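Local coordinates for SPD1 nuclease (Streptococcus pyogenes, PDB 2XGR), which is an extracellular, prophage-encoded DNase that probably cuts DNA with the help of a bound metal ion, at residues V138-W143 with E158-Y163. Sequence-based numbering, arbitrary orientation.
Sequences VAMTAW and EGMLYY
Trp143 and Glu158 form the polar half of this contact: the indole NE1 donates to Glu158 OE1 at 2.9 Å, with a moderately bent N-H...O angle of 147°. The acceptor lies almost in the ring plane and offers its anti lone pair, while the carboxylate is turned 71° from the indole. The carboxylate end comes in at the ring edge, but Glu158 CB sits off the plane, to one side of Trp143 NE1 at 3.5 Å. With CG anti to the backbone N (chi1 -174°), the indole swings out from the start of helix 142-146 to meet the glutamate; Tyr149, Ala236 and Pro237 also touch it. Glu158 OE2 hydrogen-bonds to a PEG molecule, probably from the crystallisation liquor. Both segments lie within the DNA/RNA non-specific endonuclease region, of the His-Me finger clan; strands 119-121 and 137-139, followed by helix 142-146 with Thr141 as N-cap, are consistent with its beta-beta-alpha core. Helix 142-146 packs beside the start of helix 160-173. Backbone packing is close at Gly159, whose CA sits 3.6 Å from Trp143 O. The apolar half, Met140 CE 4.0 Å from Met160 SD, is less certain: Met160, which also touches Ile197, Leu199 and Leu232, has two conformers, and these approaches belong to one.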
ATOM      1  N   VAL A 138       5.654   9.807  -2.079  1.00  9.40           N
ATOM      2  CA  VAL A 138       6.972   9.633  -2.733  1.00 11.80           C
ATOM      3  C   VAL A 138       6.843   9.885  -4.233  1.00 12.32           C
ATOM      4  O   VAL A 138       5.781   9.660  -4.853  1.00  9.74           O
ATOM      5  CB  VAL A 138       7.557   8.223  -2.480  1.00 11.82           C
ATOM      6  CG1 VAL A 138       7.756   7.981  -0.972  1.00  9.31           C
ATOM      7  CG2 VAL A 138       6.636   7.140  -3.076  1.00 10.91           C
ATOM      8  N   ALA A 139       7.960  10.274  -4.866  1.00 12.61           N
ATOM      9  CA  ALA A 139       8.021  10.357  -6.292  1.00 13.34           C
ATOM     10  C   ALA A 139       7.712   8.985  -6.865  1.00 12.93           C
ATOM     11  O   ALA A 139       8.364   8.007  -6.499  1.00 12.17           O
ATOM     12  CB  ALA A 139       9.446  10.754  -6.690  1.00 11.87           C
ATOM     13  N   MET A 140       6.768   8.888  -7.804  1.00 11.91           N
ATOM     14  CA  MET A 140       6.297   7.612  -8.242  1.00 11.65           C
ATOM     15  C   MET A 140       5.963   7.692  -9.739  1.00 12.15           C
ATOM     16  O   MET A 140       5.373   8.709 -10.178  1.00 12.35           O
ATOM     17  CB  MET A 140       4.988   7.294  -7.442  1.00 12.20           C
ATOM     18  CG  MET A 140       4.582   5.911  -7.604  1.00 11.28           C
ATOM     19  SD  MET A 140       3.120   5.591  -6.550  1.00 12.56           S
ATOM     20  CE  MET A 140       3.818   5.512  -4.895  1.00 11.40           C
ATOM     21  N   THR A 141       6.294   6.646 -10.487  1.00 10.79           N
ATOM     22  CA  THR A 141       5.791   6.519 -11.860  1.00 11.64           C
ATOM     23  C   THR A 141       4.283   6.321 -11.902  1.00 13.79           C
ATOM     24  O   THR A 141       3.683   5.784 -10.975  1.00 11.29           O
ATOM     25  CB  THR A 141       6.449   5.407 -12.671  1.00 12.31           C
ATOM     26  OG1 THR A 141       6.105   4.120 -12.152  1.00 12.26           O
ATOM     27  CG2 THR A 141       8.039   5.595 -12.694  1.00 12.83           C
ATOM     28  N   ALA A 142       3.670   6.793 -12.995  1.00 10.71           N
ATOM     29  CA  ALA A 142       2.216   6.529 -13.206  1.00 11.72           C
ATOM     30  C   ALA A 142       1.961   5.041 -13.329  1.00 10.49           C
ATOM     31  O   ALA A 142       0.994   4.539 -12.755  1.00 11.17           O
ATOM     32  CB  ALA A 142       1.772   7.281 -14.547  1.00 11.19           C
ATOM     33  N   TRP A 143       2.897   4.306 -13.953  1.00 10.49           N
ATOM     34  CA  TRP A 143       2.854   2.864 -14.042  1.00 10.52           C
ATOM     35  C   TRP A 143       2.739   2.231 -12.641  1.00 12.20           C
ATOM     36  O   TRP A 143       1.837   1.400 -12.404  1.00  9.38           O
ATOM     37  CB  TRP A 143       4.124   2.325 -14.811  1.00 10.23           C
ATOM     38  CG  TRP A 143       4.117   0.876 -15.093  1.00 11.35           C
ATOM     39  CD1 TRP A 143       4.828  -0.087 -14.433  1.00 11.03           C
ATOM     40  CD2 TRP A 143       3.451   0.215 -16.160  1.00 15.39           C
ATOM     41  NE1 TRP A 143       4.584  -1.320 -14.980  1.00 16.48           N
ATOM     42  CE2 TRP A 143       3.763  -1.163 -16.061  1.00 12.95           C
ATOM     43  CE3 TRP A 143       2.649   0.658 -17.223  1.00 17.66           C
ATOM     44  CZ2 TRP A 143       3.287  -2.104 -16.970  1.00 17.57           C
ATOM     45  CZ3 TRP A 143       2.193  -0.286 -18.131  1.00 17.82           C
ATOM     46  CH2 TRP A 143       2.475  -1.641 -17.972  1.00 15.98           C
ATOM     47  N   GLU A 158       1.668  -4.932 -11.626  1.00  9.58           N
ATOM     48  CA  GLU A 158       2.822  -4.070 -11.396  1.00 10.39           C
ATOM     49  C   GLU A 158       2.464  -2.731 -10.758  1.00  9.17           C
ATOM     50  O   GLU A 158       3.339  -1.911 -10.493  1.00  9.65           O
ATOM     51  CB  GLU A 158       3.608  -3.856 -12.721  1.00 10.36           C
ATOM     52  CG  GLU A 158       4.233  -5.211 -13.151  1.00 13.02           C
ATOM     53  CD  GLU A 158       5.119  -5.149 -14.363  1.00 26.22           C
ATOM     54  OE1 GLU A 158       5.240  -4.096 -15.000  1.00 23.89           O
ATOM     55  OE2 GLU A 158       5.720  -6.181 -14.686  1.00 29.74           O
ATOM     56  N   GLY A 159       1.164  -2.435 -10.671  1.00 10.03           N
ATOM     57  CA  GLY A 159       0.762  -1.177 -10.077  1.00  8.04           C
ATOM     58  C   GLY A 159       0.111  -1.344  -8.699  1.00  7.07           C
ATOM     59  O   GLY A 159      -0.457  -2.379  -8.402  1.00  6.88           O
ATOM     60  N   MET A 160       0.174  -0.299  -7.881  0.50  6.53           N
ATOM     61  CA  MET A 160      -0.379  -0.340  -6.506  0.50  7.33           C
ATOM     62  C   MET A 160      -1.888  -0.523  -6.538  0.50  6.04           C
ATOM     63  O   MET A 160      -2.465  -1.175  -5.677  0.50  5.49           O
ATOM     64  CB  MET A 160      -0.112   0.995  -5.812  0.50  5.09           C
ATOM     65  CG  MET A 160       1.304   1.498  -6.057  0.50  9.54           C
ATOM     66  SD  MET A 160       2.051   1.992  -4.532  0.50 17.89           S
ATOM     67  CE  MET A 160       2.427   0.323  -4.170  0.50  7.22           C
ATOM     68  N   LEU A 161      -2.521   0.103  -7.523  1.00  5.51           N
ATOM     69  CA  LEU A 161      -4.007   0.093  -7.563  1.00  4.39           C
ATOM     70  C   LEU A 161      -4.592  -1.325  -7.596  1.00  4.74           C
ATOM     71  O   LEU A 161      -5.607  -1.599  -6.950  1.00  7.31           O
ATOM     72  CB  LEU A 161      -4.467   0.906  -8.829  1.00  4.81           C
ATOM     73  CG  LEU A 161      -5.974   1.033  -9.054  1.00  5.33           C
ATOM     74  CD1 LEU A 161      -6.616   1.860  -7.929  1.00  6.47           C
ATOM     75  CD2 LEU A 161      -6.190   1.665 -10.448  1.00  6.60           C
ATOM     76  N   TYR A 162      -3.925  -2.251  -8.297  1.00  6.25           N
ATOM     77  CA  TYR A 162      -4.352  -3.648  -8.369  1.00  8.14           C
ATOM     78  C   TYR A 162      -4.539  -4.164  -6.952  1.00  7.33           C
ATOM     79  O   TYR A 162      -5.568  -4.807  -6.614  1.00  6.87           O
ATOM     80  CB  TYR A 162      -3.183  -4.473  -9.056  1.00  7.78           C
ATOM     81  CG  TYR A 162      -3.409  -5.969  -9.006  1.00  9.30           C
ATOM     82  CD1 TYR A 162      -3.961  -6.648 -10.110  1.00 11.33           C
ATOM     83  CD2 TYR A 162      -3.151  -6.709  -7.843  1.00  7.36           C
ATOM     84  CE1 TYR A 162      -4.163  -8.000 -10.094  1.00 11.54           C
ATOM     85  CE2 TYR A 162      -3.413  -8.076  -7.806  1.00  9.15           C
ATOM     86  CZ  TYR A 162      -3.923  -8.700  -8.962  1.00 14.38           C
ATOM     87  OH  TYR A 162      -4.228 -10.051  -8.925  1.00 12.31           O
ATOM     88  N   TYR A 163      -3.571  -3.880  -6.095  1.00  5.92           N
ATOM     89  CA  TYR A 163      -3.590  -4.495  -4.740  1.00  4.91           C
ATOM     90  C   TYR A 163      -4.601  -3.744  -3.848  1.00  4.48           C
ATOM     91  O   TYR A 163      -5.393  -4.359  -3.113  1.00  6.47           O
ATOM     92  CB  TYR A 163      -2.181  -4.391  -4.078  1.00  6.74           C
ATOM     93  CG  TYR A 163      -1.213  -5.210  -4.907  1.00  5.04           C
ATOM     94  CD1 TYR A 163      -1.063  -6.592  -4.702  1.00  7.32           C
ATOM     95  CD2 TYR A 163      -0.581  -4.604  -5.969  1.00  3.77           C
ATOM     96  CE1 TYR A 163      -0.274  -7.363  -5.580  1.00  7.52           C
ATOM     97  CE2 TYR A 163       0.261  -5.365  -6.867  1.00  5.31           C
ATOM     98  CZ  TYR A 163       0.398  -6.752  -6.639  1.00  5.88           C
ATOM     99  OH  TYR A 163       1.166  -7.444  -7.548  1.00  6.49           O
TER